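Local coordinates for beta-galactosidase BgaB (Bifidobacterium adolescentis, PDB 5VYM), which hydrolyses terminal non-reducing beta-D-galactose from beta-galactosides, preferring Gal(beta1-4)Gal-containing oligosaccharides, and is represented here by its trimerisation domain, at residues B[62-67]-B[81-86]; B[88-93]-B[119-124]. All coordinates share one frame; numbering follows the deposited sequence.

Contact 1 (B[62-67]-B[81-86]); sequences KTVVLP and ADFAAA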
loop_
_atom_site.group_PDB
_atom_site.type_symbol
_atom_site.label_atom_id
_atom_site.label_comp_id
_atom_site.label_asym_id
_atom_site.label_seq_id
_atom_site.Cartn_x
_atom_site.Cartn_y
_atom_site.Cartn_z
ATOM N N LYS B 62 -8.766 -8.556 -15.546
ATOM C CA LYS B 62 -8.209 -9.366 -14.470
ATOM C C LYS B 62 -6.743 -9.059 -14.205
ATOM O O LYS B 62 -6.299 -9.135 -13.054
ATOM C CB LYS B 62 -8.372 -10.853 -14.792
ATOM C CG LYS B 62 -9.818 -11.308 -14.895
ATOM C CD LYS B 62 -9.906 -12.816 -15.051
ATOM C CE LYS B 62 -11.351 -13.279 -15.145
ATOM N NZ LYS B 62 -12.151 -12.811 -13.981
ATOM N N THR B 63 -5.986 -8.709 -15.241
ATOM C CA THR B 63 -4.579 -8.367 -15.119
ATOM C C THR B 63 -4.321 -7.062 -15.855
ATOM O O THR B 63 -4.874 -6.827 -16.934
ATOM C CB THR B 63 -3.685 -9.479 -15.680
ATOM O OG1 THR B 63 -3.907 -10.686 -14.941
ATOM C CG2 THR B 63 -2.212 -9.097 -15.581
ATOM N N VAL B 64 -3.487 -6.213 -15.261
ATOM C CA VAL B 64 -3.139 -4.915 -15.822
ATOM C C VAL B 64 -1.620 -4.810 -15.862
ATOM O O VAL B 64 -0.945 -5.134 -14.877
ATOM C CB VAL B 64 -3.764 -3.768 -15.002
ATOM C CG1 VAL B 64 -2.841 -2.579 -14.938
ATOM C CG2 VAL B 64 -5.105 -3.372 -15.598
ATOM N N VAL B 65 -1.083 -4.381 -17.004
ATOM C CA VAL B 65 0.357 -4.305 -17.232
ATOM C C VAL B 65 0.729 -2.855 -17.502
ATOM O O VAL B 65 0.081 -2.185 -18.314
ATOM C CB VAL B 65 0.795 -5.207 -18.401
ATOM C CG1 VAL B 65 2.293 -5.091 -18.634
ATOM C CG2 VAL B 65 0.401 -6.655 -18.138
ATOM N N LEU B 66 1.774 -2.373 -16.825
ATOM C CA LEU B 66 2.266 -1.004 -16.981
ATOM C C LEU B 66 3.717 -1.048 -17.444
ATOM O O LEU B 66 4.642 -1.091 -16.617
ATOM C CB LEU B 66 2.131 -0.214 -15.681
ATOM C CG LEU B 66 0.710 0.079 -15.196
ATOM C CD1 LEU B 66 0.262 -0.958 -14.178
ATOM C CD2 LEU B 66 0.613 1.484 -14.624
ATOM N N PRO B 67 3.965 -1.030 -18.753
ATOM C CA PRO B 67 5.347 -1.042 -19.244
ATOM C C PRO B 67 5.881 0.356 -19.516
ATOM O O PRO B 67 5.394 1.047 -20.417
ATOM C CB PRO B 67 5.244 -1.864 -20.533
ATOM C CG PRO B 67 3.787 -1.717 -20.979
ATOM C CD PRO B 67 3.001 -1.060 -19.864
ATOM N N ALA B 81 -3.797 0.354 -6.668
ATOM C CA ALA B 81 -3.876 -0.276 -5.354
ATOM C C ALA B 81 -5.285 -0.777 -5.069
ATOM O O ALA B 81 -5.463 -1.890 -4.561
ATOM C CB ALA B 81 -3.421 0.701 -4.272
ATOM N N ASP B 82 -6.300 0.031 -5.387
ATOM C CA ASP B 82 -7.680 -0.424 -5.239
ATOM C C ASP B 82 -7.961 -1.615 -6.144
ATOM O O ASP B 82 -8.615 -2.581 -5.731
ATOM C CB ASP B 82 -8.650 0.719 -5.545
ATOM C CG ASP B 82 -8.662 1.783 -4.463
ATOM O OD1 ASP B 82 -8.662 1.419 -3.268
ATOM O OD2 ASP B 82 -8.670 2.983 -4.809
ATOM N N PHE B 83 -7.475 -1.562 -7.385
ATOM C CA PHE B 83 -7.687 -2.660 -8.321
ATOM C C PHE B 83 -7.038 -3.943 -7.817
ATOM O O PHE B 83 -7.641 -5.021 -7.872
ATOM C CB PHE B 83 -7.140 -2.270 -9.697
ATOM C CG PHE B 83 -7.149 -3.387 -10.699
ATOM C CD1 PHE B 83 -6.005 -4.130 -10.938
ATOM C CD2 PHE B 83 -8.297 -3.687 -11.412
ATOM C CE1 PHE B 83 -6.006 -5.157 -11.864
ATOM C CE2 PHE B 83 -8.307 -4.710 -12.339
ATOM C CZ PHE B 83 -7.159 -5.447 -12.565
ATOM N N ALA B 84 -5.808 -3.844 -7.310
ATOM C CA ALA B 84 -5.097 -5.038 -6.865
ATOM C C ALA B 84 -5.653 -5.563 -5.547
ATOM O O ALA B 84 -5.847 -6.772 -5.392
ATOM C CB ALA B 84 -3.603 -4.743 -6.738
ATOM N N ALA B 85 -5.923 -4.670 -4.589
ATOM C CA ALA B 85 -6.409 -5.106 -3.284
ATOM C C ALA B 85 -7.752 -5.817 -3.372
ATOM O O ALA B 85 -8.094 -6.582 -2.464
ATOM C CB ALA B 85 -6.515 -3.916 -2.329
ATOM N N ALA B 86 -8.516 -5.585 -4.436
ATOM C CA ALA B 86 -9.792 -6.257 -4.639
ATOM C C ALA B 86 -9.656 -7.575 -5.391
ATOM O O ALA B 86 -10.675 -8.206 -5.692
ATOM C CB ALA B 86 -10.762 -5.335 -5.387
#
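The phenyl ring of F83 is the flat group here, and it reaches from the last turn of helix 74-85 to the start of strand 63-66. At its edge, near the ring plane, sits the backbone N of T63, 4.4 Å from F83 CZ. Two further neighbours come in obliquely: the carbonyl O of K62, 3.8 Å from F83 CZ, and CB of V64, 4.1 Å from F83 CE1. The last is the apolar part of the contact, a ring carbon set against the branch point of a valine; no hydrogen bond joins the two segments. CG of F83 stands anti to the backbone N (chi1 173°), which carries the ring off the helix towards the strand. W58 meets the same ring edge-to-face, and V90 of strand 89-93 packs on it too, so F83 is buried between helix and sheet. K62 starts its side chain away from the helix, and it is the backbone carbonyl that touches the ring. T63 also points away from the helix, and its OG1 accepts from NE of R89. This is helix-on-sheet packing within a beta-alpha-beta unit, strand 63-66, helix 74-85, strand 89-93, in the parallel sheet of a glutaminase I-like domain.

Contact 2 (B[88-93]-B[119-124]); sequences GRVVVG and RSMLGV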
loop_
_atom_site.group_PDB
_atom_site.type_symbol
_atom_site.label_atom_id
_atom_site.label_comp_id
_atom_site.label_asym_id
_atom_site.label_seq_id
_atom_site.Cartn_x
_atom_site.Cartn_y
_atom_site.Cartn_z
ATOM N N GLY B 88 -7.212 -7.984 -8.225
ATOM C CA GLY B 88 -6.596 -7.876 -9.528
ATOM C C GLY B 88 -5.101 -8.131 -9.496
ATOM O O GLY B 88 -4.450 -8.072 -8.453
ATOM N N ARG B 89 -4.555 -8.422 -10.674
ATOM C CA ARG B 89 -3.127 -8.648 -10.854
ATOM C C ARG B 89 -2.523 -7.464 -11.595
ATOM O O ARG B 89 -3.064 -7.024 -12.615
ATOM C CB ARG B 89 -2.866 -9.949 -11.617
ATOM C CG ARG B 89 -1.392 -10.291 -11.768
ATOM C CD ARG B 89 -1.192 -11.735 -12.203
ATOM N NE ARG B 89 -1.765 -12.006 -13.518
ATOM C CZ ARG B 89 -1.669 -13.174 -14.146
ATOM N NH1 ARG B 89 -1.021 -14.182 -13.579
ATOM N NH2 ARG B 89 -2.220 -13.336 -15.341
ATOM N N VAL B 90 -1.411 -6.948 -11.078
ATOM C CA VAL B 90 -0.740 -5.780 -11.638
ATOM C C VAL B 90 0.703 -6.154 -11.941
ATOM O O VAL B 90 1.401 -6.701 -11.080
ATOM C CB VAL B 90 -0.802 -4.578 -10.679
ATOM C CG1 VAL B 90 -0.088 -3.377 -11.284
ATOM C CG2 VAL B 90 -2.247 -4.235 -10.341
ATOM N N VAL B 91 1.145 -5.866 -13.162
ATOM C CA VAL B 91 2.522 -6.102 -13.584
ATOM C C VAL B 91 3.166 -4.745 -13.827
ATOM O O VAL B 91 2.678 -3.956 -14.647
ATOM C CB VAL B 91 2.590 -6.986 -14.839
ATOM C CG1 VAL B 91 4.038 -7.210 -15.253
ATOM C CG2 VAL B 91 1.892 -8.315 -14.589
ATOM N N VAL B 92 4.256 -4.470 -13.116
ATOM C CA VAL B 92 4.896 -3.158 -13.120
ATOM C C VAL B 92 6.293 -3.300 -13.705
ATOM O O VAL B 92 7.106 -4.089 -13.206
ATOM C CB VAL B 92 4.955 -2.551 -11.710
ATOM C CG1 VAL B 92 5.617 -1.186 -11.746
ATOM C CG2 VAL B 92 3.560 -2.456 -11.117
ATOM N N GLY B 93 6.575 -2.527 -14.759
ATOM C CA GLY B 93 7.900 -2.518 -15.336
ATOM C C GLY B 93 8.883 -1.683 -14.533
ATOM O O GLY B 93 8.510 -0.873 -13.684
ATOM N N ARG B 119 5.683 0.716 -3.979
ATOM C CA ARG B 119 6.603 -0.180 -3.286
ATOM C C ARG B 119 5.849 -1.174 -2.413
ATOM O O ARG B 119 6.182 -2.365 -2.384
ATOM C CB ARG B 119 7.588 0.622 -2.436
ATOM C CG ARG B 119 8.558 1.468 -3.231
ATOM C CD ARG B 119 9.671 2.007 -2.346
ATOM N NE ARG B 119 9.179 2.900 -1.301
ATOM C CZ ARG B 119 9.070 4.219 -1.434
ATOM N NH1 ARG B 119 9.414 4.803 -2.573
ATOM N NH2 ARG B 119 8.617 4.955 -0.429
ATOM N N SER B 120 4.825 -0.701 -1.694
ATOM C CA SER B 120 4.067 -1.582 -0.812
ATOM C C SER B 120 3.356 -2.675 -1.599
ATOM O O SER B 120 3.346 -3.840 -1.186
ATOM C CB SER B 120 3.064 -0.770 0.006
ATOM O OG SER B 120 3.726 0.164 0.839
ATOM N N MET B 121 2.750 -2.316 -2.734
ATOM C CA MET B 121 2.118 -3.319 -3.587
ATOM C C MET B 121 3.131 -4.360 -4.048
ATOM O O MET B 121 2.888 -5.568 -3.951
ATOM C CB MET B 121 1.462 -2.647 -4.796
ATOM C CG MET B 121 0.350 -1.663 -4.469
ATOM S SD MET B 121 -0.203 -0.780 -5.943
ATOM C CE MET B 121 -0.483 -2.155 -7.051
ATOM N N LEU B 122 4.283 -3.902 -4.541
ATOM C CA LEU B 122 5.276 -4.793 -5.128
ATOM C C LEU B 122 6.089 -5.558 -4.090
ATOM O O LEU B 122 6.660 -6.602 -4.422
ATOM C CB LEU B 122 6.221 -3.995 -6.028
ATOM C CG LEU B 122 5.594 -3.345 -7.263
ATOM C CD1 LEU B 122 6.576 -2.396 -7.931
ATOM C CD2 LEU B 122 5.131 -4.412 -8.238
ATOM N N GLY B 123 6.155 -5.074 -2.852
ATOM C CA GLY B 123 7.013 -5.703 -1.864
ATOM C C GLY B 123 8.489 -5.574 -2.167
ATOM O O GLY B 123 9.273 -6.452 -1.794
ATOM N N VAL B 124 8.888 -4.496 -2.837
ATOM C CA VAL B 124 10.262 -4.284 -3.273
ATOM C C VAL B 124 10.588 -2.806 -3.118
ATOM O O VAL B 124 9.766 -1.943 -3.446
ATOM C CB VAL B 124 10.462 -4.750 -4.733
ATOM C CG1 VAL B 124 11.623 -4.020 -5.382
ATOM C CG2 VAL B 124 10.680 -6.255 -4.785
#
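Helix-on-sheet packing in the glutaminase I-like domain brings V90 and V92, on strand 89-93, against M121 and L122 at the end of helix 117-122. The strand is one of the two edge strands of the parallel sheet within this chain. Its side chains alternate: V90 and V92 point toward the helix, while V91 points away and packs on V65 of the neighbouring strand. All four touching residues are buried, and the contact is wholly apolar. At the upstream pair only a methyl arrives, CE of M121 lying 4.3 Å from V90 CG2. M121 also packs on L80, so its side chain joins this helix to helix 74-85 as well as to the sheet. The downstream pair is closer and broader, with both leucine methyls of L122 engaged as the two side chains cross obliquely. Replacing L122 by an alanine would probably open a gap over V92 and weaken the hold of the helix end on the strand. Just beyond, G123 leaves the helix with a positive phi of 67°, a backbone shape that favours glycine. The second subunit closes in as well: its Y206 packs on L122, and one of its strands pairs in parallel with 89-93, continuing the sheet across the interface. In V92, CG1 anti to the backbone N (chi1 -180°) puts CG2 beside that N, which spreads the methyls over the two leucine branches: V92 CG1 is 4.1 Å from L122 CD1, and V92 CG2 is 3.8 Å from L122 CD2.

In the fold
From the N terminus, strand 63-66 comes first; the chain then runs through helix 74-85, and contact 1 closes that short loop. Strand 89-93 follows directly, and after a long, mostly irregular excursion helix 117-122 returns to it, closing the larger loop of contact 2. The two loops are in series, neither nested nor crossed, with centres about 8 Å apart. What joins them is the sheet: strands 63-66 and 89-93 are neighbours, with probable hydrogen bonds from V64 N to R89 O (2.8 Å) and from V91 N to V64 O (2.8 Å). The helices meet too, where M121 SD packs on A81 CA. Both contacts also touch the second subunit.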